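Local coordinates for protein tyrosyl-tRNA synthetase (Pyrococcus horikoshii, PDB 2CYC) that probably catalyses the ATP-dependent attachment of tyrosine to its cognate tRNA, binding the free amino acid in a pocket of its class I catalytic domain, at residues V70-W75 and F118-E123; N287-W292 and D338-V343. All coordinates share one frame; numbering follows the deposited sequence.

Interaction 1 joins two neighbouring parallel strands, 69-72 and 117-120, of the central sheet in the class I Rossmann-like core; interaction 2 packs helix 288-297 against helix 336-350 much later in the chain. Both segments of interaction 1 precede those of interaction 2 in the sequence. Their centres lie about 34 Å apart, on opposite sides of the chain's centre, and their nearest atoms are about 20 Å apart, so neither touches the other. The first helps to form the tyrosine pocket, whereas the second lies away from the substrate and the KMSKS motif. The protein thus combines a sheet whose strand 69-72 helps to line the tyrosine pocket with a separate, more remote packing of helices.

Interaction 1: residues V70-W75 and F118-E123; sequences VFLADW and FVLASE. With TYR (tyrosine), chain C.
Val70, Phe71 and Leu72 pair in parallel with Phe118, Val119 and Leu120, neighbouring strands of the Rossmann-like class I synthetase core whose axes diverge by 19°. Val119 N donates to Val70 O at 3.0 Å, and Leu72 N to Val119 O. Leu72 O then takes two N-H groups from opposite faces of its plane: Ala121 N at 2.8 Å, across the strands, and Asp74 N, closing the inverse gamma turn centred on Ala73.

Val70, Leu72, Phe118 and Leu120 share one face of the sheet. There the Phe118 ring lies alongside Val70, CE2 being 3.5 Å from Val70 CB, and Leu120 CD1 reaches Leu72 CB. Phe71 and Val119 occupy the other face. With CG anti to the backbone N (chi1 -172°), the Phe71 ring extends toward Ala121, where CZ meets CB at 3.5 Å, while CE2 lies 3.6 Å from the phenolic OH of the bound tyrosine. Ala73 CB adds a second contact to the ligand, at ring atom CD2. An alanine in place of Phe71 would probably open a gap between Ala121 and the tyrosine phenol, leaving that end of the pocket poorly packed. Asp175, which hydrogen-bonds the ligand, lies close to the Phe71 side chain.

Past the strands, Asp74 ties the two segments together. Its CG sits between backbone N and carbonyl carbon (chi1 55°), turning the carboxylate onto Ser122: OD1 accepts weak bonds from Ser122 N and Trp75 N. Trp75 approaches Ser122 obliquely, its NE1 3.5 Å from Ser122 CB, and also packs on Gln132 of the second subunit. Ser122 OG donates to the syn lone pair of Asp74 OD2 at 2.7 Å.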
ATOM      1  N   VAL A  70     -13.999 -19.680   3.847  1.00 15.48           N
ATOM      2  CA  VAL A  70     -13.348 -19.133   5.039  1.00 15.77           C
ATOM      3  C   VAL A  70     -11.968 -18.683   4.539  1.00 19.52           C
ATOM      4  O   VAL A  70     -11.216 -19.474   3.963  1.00 18.40           O
ATOM      5  CB  VAL A  70     -13.177 -20.200   6.150  1.00 19.33           C
ATOM      6  CG1 VAL A  70     -12.193 -19.701   7.217  1.00 13.91           C
ATOM      7  CG2 VAL A  70     -14.536 -20.514   6.781  1.00 12.76           C
ATOM      8  N   PHE A  71     -11.669 -17.405   4.750  1.00 19.27           N
ATOM      9  CA  PHE A  71     -10.427 -16.767   4.320  1.00 15.16           C
ATOM     10  C   PHE A  71      -9.520 -16.560   5.543  1.00 19.08           C
ATOM     11  O   PHE A  71      -9.864 -15.798   6.456  1.00 16.62           O
ATOM     12  CB  PHE A  71     -10.793 -15.418   3.681  1.00 15.16           C
ATOM     13  CG  PHE A  71      -9.651 -14.704   3.005  1.00 17.29           C
ATOM     14  CD1 PHE A  71      -9.173 -15.135   1.766  1.00 15.27           C
ATOM     15  CD2 PHE A  71      -9.120 -13.536   3.561  1.00 15.54           C
ATOM     16  CE1 PHE A  71      -8.190 -14.412   1.084  1.00 15.89           C
ATOM     17  CE2 PHE A  71      -8.132 -12.801   2.890  1.00 17.92           C
ATOM     18  CZ  PHE A  71      -7.670 -13.242   1.643  1.00 21.93           C
ATOM     19  N   LEU A  72      -8.373 -17.246   5.552  1.00 16.13           N
ATOM     20  CA  LEU A  72      -7.409 -17.164   6.651  1.00 20.41           C
ATOM     21  C   LEU A  72      -6.429 -16.040   6.292  1.00 20.71           C
ATOM     22  O   LEU A  72      -5.528 -16.216   5.461  1.00 21.78           O
ATOM     23  CB  LEU A  72      -6.688 -18.511   6.793  1.00 16.76           C
ATOM     24  CG  LEU A  72      -7.628 -19.729   6.815  1.00 24.48           C
ATOM     25  CD1 LEU A  72      -6.865 -21.022   6.515  1.00 20.85           C
ATOM     26  CD2 LEU A  72      -8.320 -19.814   8.163  1.00 17.15           C
ATOM     27  N   ALA A  73      -6.623 -14.885   6.922  1.00 18.73           N
ATOM     28  CA  ALA A  73      -5.826 -13.688   6.631  1.00 21.44           C
ATOM     29  C   ALA A  73      -4.434 -13.665   7.254  1.00 21.32           C
ATOM     30  O   ALA A  73      -4.193 -12.896   8.194  1.00 18.68           O
ATOM     31  CB  ALA A  73      -6.619 -12.446   7.060  1.00 17.55           C
ATOM     32  N   ASP A  74      -3.511 -14.468   6.707  1.00 17.86           N
ATOM     33  CA  ASP A  74      -2.166 -14.547   7.269  1.00 18.92           C
ATOM     34  C   ASP A  74      -1.307 -13.283   7.188  1.00 19.10           C
ATOM     35  O   ASP A  74      -0.862 -12.794   8.229  1.00 19.32           O
ATOM     36  CB  ASP A  74      -1.399 -15.787   6.728  1.00 16.76           C
ATOM     37  CG  ASP A  74      -1.339 -15.867   5.199  1.00 22.69           C
ATOM     38  OD1 ASP A  74      -1.987 -15.062   4.490  1.00 23.42           O
ATOM     39  OD2 ASP A  74      -0.630 -16.775   4.707  1.00 21.35           O
ATOM     40  N   TRP A  75      -1.075 -12.742   5.989  1.00 16.17           N
ATOM     41  CA  TRP A  75      -0.266 -11.522   5.881  1.00 18.09           C
ATOM     42  C   TRP A  75      -0.925 -10.396   6.665  1.00 20.37           C
ATOM     43  O   TRP A  75      -0.238  -9.569   7.274  1.00 22.28           O
ATOM     44  CB  TRP A  75      -0.094 -11.074   4.421  1.00 13.15           C
ATOM     45  CG  TRP A  75       0.856 -11.906   3.623  1.00 14.48           C
ATOM     46  CD1 TRP A  75       1.230 -13.203   3.875  1.00 20.67           C
ATOM     47  CD2 TRP A  75       1.476 -11.546   2.381  1.00 15.12           C
ATOM     48  NE1 TRP A  75       2.038 -13.667   2.862  1.00 25.31           N
ATOM     49  CE2 TRP A  75       2.206 -12.675   1.933  1.00 19.85           C
ATOM     50  CE3 TRP A  75       1.482 -10.380   1.598  1.00 17.34           C
ATOM     51  CZ2 TRP A  75       2.935 -12.674   0.733  1.00 19.98           C
ATOM     52  CZ3 TRP A  75       2.208 -10.376   0.400  1.00 17.86           C
ATOM     53  CH2 TRP A  75       2.925 -11.520  -0.018  1.00 24.37           C
ATOM     54  N   PHE A 118     -11.669 -23.286   1.921  1.00 21.66           N
ATOM     55  CA  PHE A 118     -10.733 -22.716   2.875  1.00 22.80           C
ATOM     56  C   PHE A 118      -9.544 -22.188   2.068  1.00 22.57           C
ATOM     57  O   PHE A 118      -8.883 -22.937   1.352  1.00 22.78           O
ATOM     58  CB  PHE A 118     -10.290 -23.757   3.912  1.00 21.68           C
ATOM     59  CG  PHE A 118     -11.309 -23.994   4.992  1.00 26.19           C
ATOM     60  CD1 PHE A 118     -12.375 -24.870   4.787  1.00 23.97           C
ATOM     61  CD2 PHE A 118     -11.236 -23.293   6.196  1.00 20.78           C
ATOM     62  CE1 PHE A 118     -13.355 -25.039   5.763  1.00 26.81           C
ATOM     63  CE2 PHE A 118     -12.209 -23.453   7.182  1.00 23.82           C
ATOM     64  CZ  PHE A 118     -13.270 -24.325   6.968  1.00 24.59           C
ATOM     65  N   VAL A 119      -9.294 -20.889   2.183  1.00 19.44           N
ATOM     66  CA  VAL A 119      -8.222 -20.228   1.441  1.00 16.73           C
ATOM     67  C   VAL A 119      -7.253 -19.474   2.351  1.00 20.91           C
ATOM     68  O   VAL A 119      -7.664 -18.633   3.150  1.00 21.11           O
ATOM     69  CB  VAL A 119      -8.831 -19.222   0.418  1.00 17.75           C
ATOM     70  CG1 VAL A 119      -7.757 -18.337  -0.178  1.00 17.90           C
ATOM     71  CG2 VAL A 119      -9.558 -19.982  -0.694  1.00 24.57           C
ATOM     72  N   LEU A 120      -5.966 -19.790   2.242  1.00 23.17           N
ATOM     73  CA  LEU A 120      -4.944 -19.089   3.012  1.00 20.48           C
ATOM     74  C   LEU A 120      -4.705 -17.813   2.195  1.00 18.62           C
ATOM     75  O   LEU A 120      -4.398 -17.902   1.008  1.00 19.61           O
ATOM     76  CB  LEU A 120      -3.665 -19.932   3.077  1.00 21.22           C
ATOM     77  CG  LEU A 120      -2.547 -19.422   3.996  1.00 29.04           C
ATOM     78  CD1 LEU A 120      -3.084 -19.266   5.417  1.00 21.13           C
ATOM     79  CD2 LEU A 120      -1.364 -20.390   3.970  1.00 23.05           C
ATOM     80  N   ALA A 121      -4.843 -16.637   2.807  1.00 16.31           N
ATOM     81  CA  ALA A 121      -4.678 -15.373   2.066  1.00 19.30           C
ATOM     82  C   ALA A 121      -3.462 -15.326   1.151  1.00 17.60           C
ATOM     83  O   ALA A 121      -3.561 -14.878   0.006  1.00 18.15           O
ATOM     84  CB  ALA A 121      -4.637 -14.172   3.033  1.00 14.09           C
ATOM     85  N   SER A 122      -2.317 -15.781   1.643  1.00 17.18           N
ATOM     86  CA  SER A 122      -1.106 -15.744   0.831  1.00 16.02           C
ATOM     87  C   SER A 122      -1.261 -16.434  -0.531  1.00 19.92           C
ATOM     88  O   SER A 122      -0.494 -16.156  -1.454  1.00 21.63           O
ATOM     89  CB  SER A 122       0.077 -16.335   1.616  1.00 17.16           C
ATOM     90  OG  SER A 122      -0.244 -17.595   2.168  1.00 21.35           O
ATOM     91  N   GLU A 123      -2.255 -17.313  -0.662  1.00 19.49           N
ATOM     92  CA  GLU A 123      -2.499 -17.989  -1.931  1.00 20.74           C
ATOM     93  C   GLU A 123      -2.787 -16.927  -2.995  1.00 25.09           C
ATOM     94  O   GLU A 123      -2.389 -17.079  -4.153  1.00 21.52           O
ATOM     95  CB  GLU A 123      -3.703 -18.945  -1.836  1.00 22.87           C
ATOM     96  CG  GLU A 123      -3.571 -20.084  -0.813  1.00 34.82           C
ATOM     97  CD  GLU A 123      -4.832 -20.960  -0.727  1.00 36.76           C
ATOM     98  OE1 GLU A 123      -5.014 -21.668   0.295  1.00 26.94           O
ATOM     99  OE2 GLU A 123      -5.635 -20.944  -1.688  1.00 41.39           O
TER
HETATM  100  N   TYR C 701     -10.210  -7.518   9.410  1.00 14.73           N
HETATM  101  CA  TYR C 701     -10.769  -8.852   9.786  1.00 22.87           C
HETATM  102  C   TYR C 701     -10.747  -9.031  11.303  1.00 25.66           C
HETATM  103  O   TYR C 701     -10.141  -8.182  11.991  1.00 26.49           O
HETATM  104  CB  TYR C 701      -9.958  -9.972   9.115  1.00 14.73           C
HETATM  105  CG  TYR C 701     -10.048  -9.962   7.601  1.00 17.44           C
HETATM  106  CD1 TYR C 701     -11.272 -10.126   6.953  1.00 14.90           C
HETATM  107  CD2 TYR C 701      -8.906  -9.788   6.814  1.00 17.69           C
HETATM  108  CE1 TYR C 701     -11.358 -10.113   5.550  1.00 16.73           C
HETATM  109  CE2 TYR C 701      -8.979  -9.782   5.422  1.00 16.39           C
HETATM  110  CZ  TYR C 701     -10.203  -9.940   4.794  1.00 16.40           C
HETATM  111  OH  TYR C 701     -10.268  -9.919   3.412  1.00 16.00           O
HETATM  112  OXT TYR C 701     -11.331 -10.022  11.784  1.00 26.11           O

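Interaction 2: residues N287-W292 and D338-V343; sequences NPVLDW and DLKNAV
Val289 meets Leu339 and Val343 between helices 288-297 and 336-350, a helix-helix contact in the region that follows the KMSKS motif. The segment axes come within 10.8 Å at an angle of 44°, so the helices interact through side chains.

The apolar contacts centre on two methyl groups. Val289 CG1, anti to the backbone N (chi1 177°), reaches the second helix and lies 3.9 Å from Leu339 CD2 and 4.2 Å from Val343 CG2. It thus touches two residues one helical turn apart, while the Val289 and Leu339 side chains, reaching from opposite helices, lie past one another. Leu339 CD2 is shared: Leu290 CD2 approaches it to 3.8 Å, with the two leucine side chains at about a right angle. Phe329 of helix 322-330 touches both leucines, and Val293, one turn on from Val289, continues the apolar row against Leu339 and Val343.

Lys340 contributes only its aliphatic part, CG lying 4.5 Å from Val289 CG2. Its extended chain carries NZ past the interface to hydrogen-bond the carbonyl oxygens of Arg275 and Ala277.

No hydrogen bond joins the two segments, so their direct link depends on the packing of branched aliphatic side chains, mostly through their methyl groups, with the ammonium group of Lys340 anchored beyond them.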
ATOM      1  N   ASN A 287     -26.925  -7.000  29.015  1.00 28.21           N
ATOM      2  CA  ASN A 287     -26.816  -8.272  29.704  1.00 26.99           C
ATOM      3  C   ASN A 287     -26.146  -9.283  28.775  1.00 26.80           C
ATOM      4  O   ASN A 287     -26.783  -9.831  27.872  1.00 23.44           O
ATOM      5  CB  ASN A 287     -28.236  -8.721  30.074  1.00 25.49           C
ATOM      6  CG  ASN A 287     -28.264  -9.930  30.985  1.00 28.38           C
ATOM      7  OD1 ASN A 287     -29.134 -10.037  31.859  1.00 33.03           O
ATOM      8  ND2 ASN A 287     -27.336 -10.856  30.780  1.00 20.70           N
ATOM      9  N   PRO A 288     -24.846  -9.536  28.983  1.00 25.79           N
ATOM     10  CA  PRO A 288     -24.112 -10.487  28.144  1.00 25.13           C
ATOM     11  C   PRO A 288     -24.772 -11.860  28.070  1.00 26.32           C
ATOM     12  O   PRO A 288     -24.798 -12.494  27.010  1.00 23.94           O
ATOM     13  CB  PRO A 288     -22.737 -10.533  28.804  1.00 27.24           C
ATOM     14  CG  PRO A 288     -22.599  -9.129  29.352  1.00 30.11           C
ATOM     15  CD  PRO A 288     -23.951  -8.890  29.960  1.00 22.72           C
ATOM     16  N   VAL A 289     -25.320 -12.316  29.190  1.00 23.28           N
ATOM     17  CA  VAL A 289     -25.954 -13.616  29.202  1.00 22.53           C
ATOM     18  C   VAL A 289     -27.195 -13.659  28.316  1.00 24.22           C
ATOM     19  O   VAL A 289     -27.364 -14.608  27.543  1.00 23.44           O
ATOM     20  CB  VAL A 289     -26.329 -14.061  30.631  1.00 26.52           C
ATOM     21  CG1 VAL A 289     -27.051 -15.403  30.571  1.00 18.51           C
ATOM     22  CG2 VAL A 289     -25.067 -14.179  31.491  1.00 23.76           C
ATOM     23  N   LEU A 290     -28.063 -12.654  28.423  1.00 19.56           N
ATOM     24  CA  LEU A 290     -29.269 -12.633  27.594  1.00 22.87           C
ATOM     25  C   LEU A 290     -28.858 -12.480  26.125  1.00 22.67           C
ATOM     26  O   LEU A 290     -29.538 -12.981  25.230  1.00 24.82           O
ATOM     27  CB  LEU A 290     -30.204 -11.476  27.996  1.00 23.34           C
ATOM     28  CG  LEU A 290     -31.011 -11.583  29.301  1.00 31.67           C
ATOM     29  CD1 LEU A 290     -31.787 -10.278  29.518  1.00 24.32           C
ATOM     30  CD2 LEU A 290     -31.981 -12.774  29.231  1.00 20.45           C
ATOM     31  N   ASP A 291     -27.746 -11.782  25.894  1.00 19.23           N
ATOM     32  CA  ASP A 291     -27.215 -11.565  24.550  1.00 21.25           C
ATOM     33  C   ASP A 291     -26.928 -12.934  23.914  1.00 21.99           C
ATOM     34  O   ASP A 291     -27.296 -13.193  22.768  1.00 23.40           O
ATOM     35  CB  ASP A 291     -25.930 -10.731  24.645  1.00 25.71           C
ATOM     36  CG  ASP A 291     -25.387 -10.311  23.279  1.00 31.05           C
ATOM     37  OD1 ASP A 291     -24.232 -10.660  22.959  1.00 29.75           O
ATOM     38  OD2 ASP A 291     -26.106  -9.621  22.528  1.00 31.47           O
ATOM     39  N   TRP A 292     -26.287 -13.814  24.679  1.00 19.23           N
ATOM     40  CA  TRP A 292     -25.956 -15.156  24.213  1.00 17.22           C
ATOM     41  C   TRP A 292     -27.218 -16.011  24.061  1.00 22.31           C
ATOM     42  O   TRP A 292     -27.326 -16.829  23.133  1.00 17.95           O
ATOM     43  CB  TRP A 292     -24.979 -15.824  25.191  1.00 17.36           C
ATOM     44  CG  TRP A 292     -23.577 -15.254  25.149  1.00 18.85           C
ATOM     45  CD1 TRP A 292     -23.214 -13.996  24.749  1.00 22.57           C
ATOM     46  CD2 TRP A 292     -22.362 -15.904  25.572  1.00 21.63           C
ATOM     47  NE1 TRP A 292     -21.857 -13.823  24.896  1.00 19.33           N
ATOM     48  CE2 TRP A 292     -21.308 -14.974  25.398  1.00 20.55           C
ATOM     49  CE3 TRP A 292     -22.063 -17.177  26.082  1.00 19.90           C
ATOM     50  CZ2 TRP A 292     -19.970 -15.279  25.713  1.00 16.40           C
ATOM     51  CZ3 TRP A 292     -20.728 -17.482  26.399  1.00 15.39           C
ATOM     52  CH2 TRP A 292     -19.701 -16.532  26.210  1.00 14.82           C
ATOM     53  N   ASP A 338     -30.561 -19.343  37.890  1.00 23.89           N
ATOM     54  CA  ASP A 338     -31.076 -20.448  37.091  1.00 26.26           C
ATOM     55  C   ASP A 338     -30.773 -20.291  35.602  1.00 23.86           C
ATOM     56  O   ASP A 338     -30.421 -21.263  34.937  1.00 29.69           O
ATOM     57  CB  ASP A 338     -32.574 -20.596  37.342  1.00 20.59           C
ATOM     58  CG  ASP A 338     -32.890 -20.757  38.826  1.00 30.49           C
ATOM     59  OD1 ASP A 338     -32.305 -21.663  39.456  1.00 25.25           O
ATOM     60  OD2 ASP A 338     -33.709 -19.982  39.365  1.00 25.48           O
ATOM     61  N   LEU A 339     -30.897 -19.073  35.082  1.00 23.69           N
ATOM     62  CA  LEU A 339     -30.603 -18.824  33.671  1.00 25.42           C
ATOM     63  C   LEU A 339     -29.140 -19.172  33.359  1.00 24.99           C
ATOM     64  O   LEU A 339     -28.855 -19.888  32.394  1.00 25.77           O
ATOM     65  CB  LEU A 339     -30.863 -17.359  33.310  1.00 21.09           C
ATOM     66  CG  LEU A 339     -30.513 -16.977  31.860  1.00 19.97           C
ATOM     67  CD1 LEU A 339     -31.300 -17.853  30.866  1.00 18.26           C
ATOM     68  CD2 LEU A 339     -30.827 -15.510  31.649  1.00 18.40           C
ATOM     69  N   LYS A 340     -28.217 -18.675  34.184  1.00 23.15           N
ATOM     70  CA  LYS A 340     -26.792 -18.952  33.985  1.00 25.99           C
ATOM     71  C   LYS A 340     -26.494 -20.452  33.925  1.00 26.19           C
ATOM     72  O   LYS A 340     -25.743 -20.914  33.065  1.00 22.94           O
ATOM     73  CB  LYS A 340     -25.953 -18.341  35.110  1.00 22.89           C
ATOM     74  CG  LYS A 340     -25.705 -16.848  35.032  1.00 24.87           C
ATOM     75  CD  LYS A 340     -24.829 -16.457  36.220  1.00 23.63           C
ATOM     76  CE  LYS A 340     -24.525 -14.982  36.254  1.00 30.67           C
ATOM     77  NZ  LYS A 340     -23.532 -14.685  37.322  1.00 26.93           N
ATOM     78  N   ASN A 341     -27.067 -21.209  34.855  1.00 23.87           N
ATOM     79  CA  ASN A 341     -26.834 -22.641  34.875  1.00 24.73           C
ATOM     80  C   ASN A 341     -27.412 -23.301  33.627  1.00 23.84           C
ATOM     81  O   ASN A 341     -26.799 -24.197  33.044  1.00 23.83           O
ATOM     82  CB  ASN A 341     -27.436 -23.257  36.143  1.00 27.00           C
ATOM     83  CG  ASN A 341     -27.492 -24.777  36.088  1.00 39.85           C
ATOM     84  OD1 ASN A 341     -28.561 -25.359  35.888  1.00 41.42           O
ATOM     85  ND2 ASN A 341     -26.340 -25.426  36.253  1.00 37.14           N
ATOM     86  N   ALA A 342     -28.583 -22.851  33.193  1.00 23.81           N
ATOM     87  CA  ALA A 342     -29.183 -23.451  32.007  1.00 26.08           C
ATOM     88  C   ALA A 342     -28.349 -23.123  30.759  1.00 22.65           C
ATOM     89  O   ALA A 342     -28.147 -23.976  29.903  1.00 19.48           O
ATOM     90  CB  ALA A 342     -30.629 -22.972  31.840  1.00 25.30           C
ATOM     91  N   VAL A 343     -27.843 -21.896  30.660  1.00 22.61           N
ATOM     92  CA  VAL A 343     -27.036 -21.531  29.500  1.00 22.03           C
ATOM     93  C   VAL A 343     -25.741 -22.340  29.455  1.00 22.32           C
ATOM     94  O   VAL A 343     -25.319 -22.775  28.387  1.00 23.08           O
ATOM     95  CB  VAL A 343     -26.711 -20.025  29.486  1.00 19.54           C
ATOM     96  CG1 VAL A 343     -25.681 -19.712  28.399  1.00 21.77           C
ATOM     97  CG2 VAL A 343     -27.991 -19.231  29.228  1.00 22.54           C
TER